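Sulfotransferase (Alicyclobacillus acidocaldarius subsp. acidocaldarius, PDB 3RNL) probably transfers sulfuryl groups as a sulfotransferase with a P-loop-type alpha-beta-alpha fold, and binds magnesium. Local coordinates at residues Tyr27-Gln30 with Tyr35-Pro38; Asn10-Gly15 with Gln101-Ala106. All coordinates share one frame; numbering follows the deposited sequence.

Interaction 1. Residues Tyr27-Gln30 with Tyr35-Pro38; sequences YLSQ and YIPP. With MG (magnesium ion), chain B.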
# COMPACT_ATOMS: atom_id res chain seq x y z
N TYR A 27 5.62 10.01 -9.25
CA TYR A 27 6.72 10.94 -9.02
C TYR A 27 8.10 10.27 -9.04
O TYR A 27 9.04 10.81 -9.61
CB TYR A 27 6.53 11.68 -7.70
CG TYR A 27 5.26 12.49 -7.64
CD1 TYR A 27 4.64 12.95 -8.79
CD2 TYR A 27 4.67 12.78 -6.41
CE1 TYR A 27 3.46 13.69 -8.73
CE2 TYR A 27 3.49 13.51 -6.34
CZ TYR A 27 2.90 13.96 -7.50
OH TYR A 27 1.74 14.70 -7.42
N LEU A 28 8.23 9.12 -8.38
CA LEU A 28 9.52 8.44 -8.35
C LEU A 28 9.93 7.97 -9.74
O LEU A 28 11.11 8.02 -10.10
CB LEU A 28 9.49 7.25 -7.39
CG LEU A 28 9.44 7.66 -5.92
CD1 LEU A 28 9.20 6.43 -5.04
CD2 LEU A 28 10.72 8.37 -5.49
N SER A 29 8.95 7.51 -10.52
CA SER A 29 9.21 7.01 -11.87
C SER A 29 9.87 8.06 -12.74
O SER A 29 10.61 7.74 -13.66
CB SER A 29 7.91 6.54 -12.54
OG SER A 29 7.34 5.46 -11.84
N GLN A 30 9.58 9.33 -12.46
CA GLN A 30 10.14 10.43 -13.25
C GLN A 30 11.65 10.58 -13.06
O GLN A 30 12.32 11.19 -13.90
CB GLN A 30 9.48 11.75 -12.90
CG GLN A 30 7.98 11.80 -13.17
CD GLN A 30 7.38 13.08 -12.66
OE1 GLN A 30 8.10 14.03 -12.36
NE2 GLN A 30 6.06 13.12 -12.54
N TYR A 35 13.45 3.10 -12.06
CA TYR A 35 12.50 2.50 -13.00
C TYR A 35 11.41 1.76 -12.26
O TYR A 35 11.70 0.97 -11.37
CB TYR A 35 13.19 1.50 -13.94
CG TYR A 35 12.20 0.94 -14.95
CD1 TYR A 35 11.93 1.63 -16.13
CD2 TYR A 35 11.52 -0.24 -14.70
CE1 TYR A 35 11.02 1.15 -17.05
CE2 TYR A 35 10.60 -0.74 -15.63
CZ TYR A 35 10.36 -0.03 -16.79
OH TYR A 35 9.44 -0.49 -17.72
N ILE A 36 10.16 2.12 -12.53
CA ILE A 36 8.98 1.39 -12.09
C ILE A 36 8.13 0.97 -13.29
O ILE A 36 7.80 1.84 -14.10
CB ILE A 36 8.14 2.17 -11.07
CG1 ILE A 36 9.00 2.54 -9.86
CG2 ILE A 36 6.95 1.33 -10.63
CD1 ILE A 36 8.29 3.48 -8.91
N PRO A 37 7.87 -0.33 -13.47
CA PRO A 37 7.09 -0.71 -14.66
C PRO A 37 5.68 -0.14 -14.65
O PRO A 37 5.16 0.19 -13.60
CB PRO A 37 7.04 -2.24 -14.59
CG PRO A 37 7.31 -2.58 -13.17
CD PRO A 37 8.21 -1.49 -12.63
N PRO A 38 5.07 0.00 -15.85
CA PRO A 38 3.70 0.53 -15.92
C PRO A 38 2.66 -0.38 -15.26
O PRO A 38 1.53 0.04 -15.03
CB PRO A 38 3.46 0.72 -17.44
CG PRO A 38 4.50 -0.14 -18.12
CD PRO A 38 5.68 -0.21 -17.17
MG MG B . 12.79 6.98 -14.31
O HOH W 1 5.82 3.74 -13.53
O HOH W 2 12.81 8.93 -15.95
O HOH W 3 11.48 5.60 -16.07
O HOH W 4 14.63 6.25 -15.91

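Interaction 2. Residues Asn10-Gly15 with Gln101-Ala106; sequences NFFIVG and QRMYDA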
# COMPACT_ATOMS: atom_id res chain seq x y z
N ASN A 10 14.82 -3.99 -6.93
CA ASN A 10 15.42 -3.81 -5.62
C ASN A 10 14.65 -3.01 -4.56
O ASN A 10 15.19 -2.72 -3.49
CB ASN A 10 16.87 -3.39 -5.73
CG ASN A 10 17.04 -2.12 -6.50
OD1 ASN A 10 16.11 -1.33 -6.60
ND2 ASN A 10 18.22 -1.91 -7.06
N PHE A 11 13.45 -2.55 -4.90
CA PHE A 11 12.58 -1.94 -3.89
C PHE A 11 11.12 -2.22 -4.23
O PHE A 11 10.79 -2.55 -5.38
CB PHE A 11 12.87 -0.44 -3.69
CG PHE A 11 12.33 0.48 -4.77
CD1 PHE A 11 11.11 1.12 -4.61
CD2 PHE A 11 13.09 0.75 -5.91
CE1 PHE A 11 10.61 1.99 -5.60
CE2 PHE A 11 12.62 1.62 -6.90
CZ PHE A 11 11.37 2.24 -6.74
N PHE A 12 10.26 -2.13 -3.22
CA PHE A 12 8.84 -2.38 -3.44
C PHE A 12 8.05 -1.34 -2.71
O PHE A 12 8.40 -0.96 -1.60
CB PHE A 12 8.46 -3.77 -2.89
CG PHE A 12 9.20 -4.89 -3.56
CD1 PHE A 12 8.74 -5.44 -4.74
CD2 PHE A 12 10.36 -5.40 -3.00
CE1 PHE A 12 9.43 -6.46 -5.36
CE2 PHE A 12 11.05 -6.44 -3.61
CZ PHE A 12 10.58 -6.97 -4.80
N ILE A 13 6.98 -0.87 -3.34
CA ILE A 13 6.02 0.01 -2.69
C ILE A 13 4.87 -0.90 -2.31
O ILE A 13 4.20 -1.47 -3.18
CB ILE A 13 5.56 1.12 -3.64
CG1 ILE A 13 6.76 2.02 -3.99
CG2 ILE A 13 4.43 1.94 -3.01
CD1 ILE A 13 6.48 3.02 -5.14
N VAL A 14 4.70 -1.14 -1.02
CA VAL A 14 3.83 -2.23 -0.60
C VAL A 14 2.42 -1.88 -0.14
O VAL A 14 1.63 -2.77 0.20
CB VAL A 14 4.51 -3.10 0.48
CG1 VAL A 14 5.84 -3.63 -0.06
CG2 VAL A 14 4.74 -2.28 1.76
N GLY A 15 2.10 -0.59 -0.07
CA GLY A 15 0.78 -0.21 0.43
C GLY A 15 0.97 1.04 1.26
O GLY A 15 2.07 1.61 1.26
N GLN A 101 8.12 -12.14 3.85
CA GLN A 101 9.08 -13.26 3.88
C GLN A 101 9.36 -13.82 2.47
O GLN A 101 10.50 -14.19 2.16
CB GLN A 101 8.63 -14.36 4.85
CG GLN A 101 9.69 -15.49 5.02
CD GLN A 101 10.95 -14.99 5.71
OE1 GLN A 101 10.90 -14.51 6.84
NE2 GLN A 101 12.09 -15.11 5.04
N ARG A 102 8.35 -13.89 1.61
CA ARG A 102 8.58 -14.34 0.23
C ARG A 102 9.48 -13.38 -0.53
O ARG A 102 10.35 -13.80 -1.32
CB ARG A 102 7.27 -14.49 -0.55
CG ARG A 102 6.36 -15.54 0.01
CD ARG A 102 5.04 -15.72 -0.80
NE ARG A 102 4.15 -16.44 0.09
CZ ARG A 102 3.11 -15.91 0.72
NH1 ARG A 102 2.74 -14.64 0.48
NH2 ARG A 102 2.41 -16.66 1.55
N MSE A 103 9.26 -12.08 -0.35
CA MSE A 103 10.12 -11.08 -0.98
C MSE A 103 11.54 -11.22 -0.49
O MSE A 103 12.49 -11.16 -1.27
CB MSE A 103 9.66 -9.66 -0.64
CG MSE A 103 8.39 -9.23 -1.32
SE MSE A 103 7.83 -7.52 -0.52
CE MSE A 103 6.61 -6.96 -1.91
N TYR A 104 11.69 -11.38 0.82
CA TYR A 104 13.02 -11.49 1.41
C TYR A 104 13.76 -12.73 0.90
O TYR A 104 15.00 -12.72 0.67
CB TYR A 104 12.90 -11.53 2.94
CG TYR A 104 14.24 -11.57 3.63
CD1 TYR A 104 14.90 -10.40 3.99
CD2 TYR A 104 14.87 -12.80 3.91
CE1 TYR A 104 16.13 -10.43 4.61
CE2 TYR A 104 16.09 -12.84 4.52
CZ TYR A 104 16.72 -11.65 4.87
OH TYR A 104 17.94 -11.68 5.51
N ASP A 105 13.02 -13.81 0.75
CA ASP A 105 13.63 -15.03 0.27
C ASP A 105 14.16 -14.85 -1.15
O ASP A 105 15.15 -15.49 -1.53
CB ASP A 105 12.65 -16.20 0.36
CG ASP A 105 12.49 -16.72 1.79
OD1 ASP A 105 13.33 -16.41 2.65
OD2 ASP A 105 11.52 -17.47 2.05
N ALA A 106 13.49 -14.03 -1.94
CA ALA A 106 13.97 -13.70 -3.29
C ALA A 106 15.03 -12.57 -3.33
O ALA A 106 16.02 -12.67 -4.05
CB ALA A 106 12.78 -13.35 -4.20

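Interaction 1. Residues Tyr27-Gln30 with Tyr35-Pro38
I36 reaches across to S29 and L28 toward the C-terminal end of helix 21-29, and its side chain makes the tight part of this small contact, part apolar and part water-bridged. In the one of its two conformers described here, the S29 hydroxyl oxygen lies against the branch point of I36, OG to CB 3.5 Å, and also touches the end of the longer branch, OG to CD1 3.7 Å. That branch starts beside the backbone N of I36 (chi1 -58°) and extends to bring CD1 within 4.2 Å of L28 CB. S29 OG is hydrogen-bonded back to the D25 carbonyl, and water 1 donates to both S29 OG (2.9 Å) and I36 O (2.8 Å), bridging the segments. The looser, wetter side is at the S29 carbonyl: its O binds the magnesium ion at 2.4 Å, with three waters and the carbonyls of H31 and I34 completing six ligands. The contact sits at the return from helix to strand in a beta-alpha-beta crossover of the parallel sheet. Beyond it, L28 packs on V199 and C202 of helix 195-206, while Y35 pairs through its backbone with A85 and G87 of strand 85-89.

Interaction 2. Residues Asn10-Gly15 with Gln101-Ala106
Packing of a helix on one face of the parallel sheet, here helix 99-106 on strand 11-13, brings M103 against F12 and V14 in a Met-aromatic contact. M103 is modelled as selenomethionine, and one of its two deposited conformers is described. Its methyl lies over one face of the F12 ring, CE to CG 3.7 Å, and is displaced toward the root of the ring: the line from CE to the ring centroid is 29° off the normal, a CH-pi contact. The selenium sits over the same ring, near ortho carbon CD2, SE to CD2 4.1 Å, with the centroid 4.5 Å away. The M103 chain is extended beyond CG (chi3 162°), which carries the methyl from the helix down to the strand, and the two side chains run past each other in opposite directions. Beyond the ring, the same methyl meets V14 CG1 at 3.9 Å, so CE touches both F12 and V14, whose side chains point to the helix. All three residues are buried, and the contact consists of apolar and aromatic packing. F45 meets the F12 ring with the planes at about 80° and also touches M103. Y174 and F178 of helix 167-178 also pack on M103, while strands 85-89 and 111-116 flank strand 11-13 in the sheet.

In the fold
From the N terminus, the chain enters the sheet at strand 11-13, turns into helix 21-29 and returns to the sheet at strand 34-35. Interaction 1 closes this short excursion, joining the last part of the helix to the residues that leave the strand. Interaction 2 closes a much longer loop, between residues 10-15 and 101-106, and interaction 1 falls wholly within it. The two centres are about 17 Å apart, yet they touch where I36, just past strand 34-35, packs on strand 11-13: I36 CG1 meets F11 CZ at 3.9 Å. F11 and I13 face I36 while F12 and V14 face M103, so helices 21-29 and 99-106 are tied to opposite faces of strand 11-13.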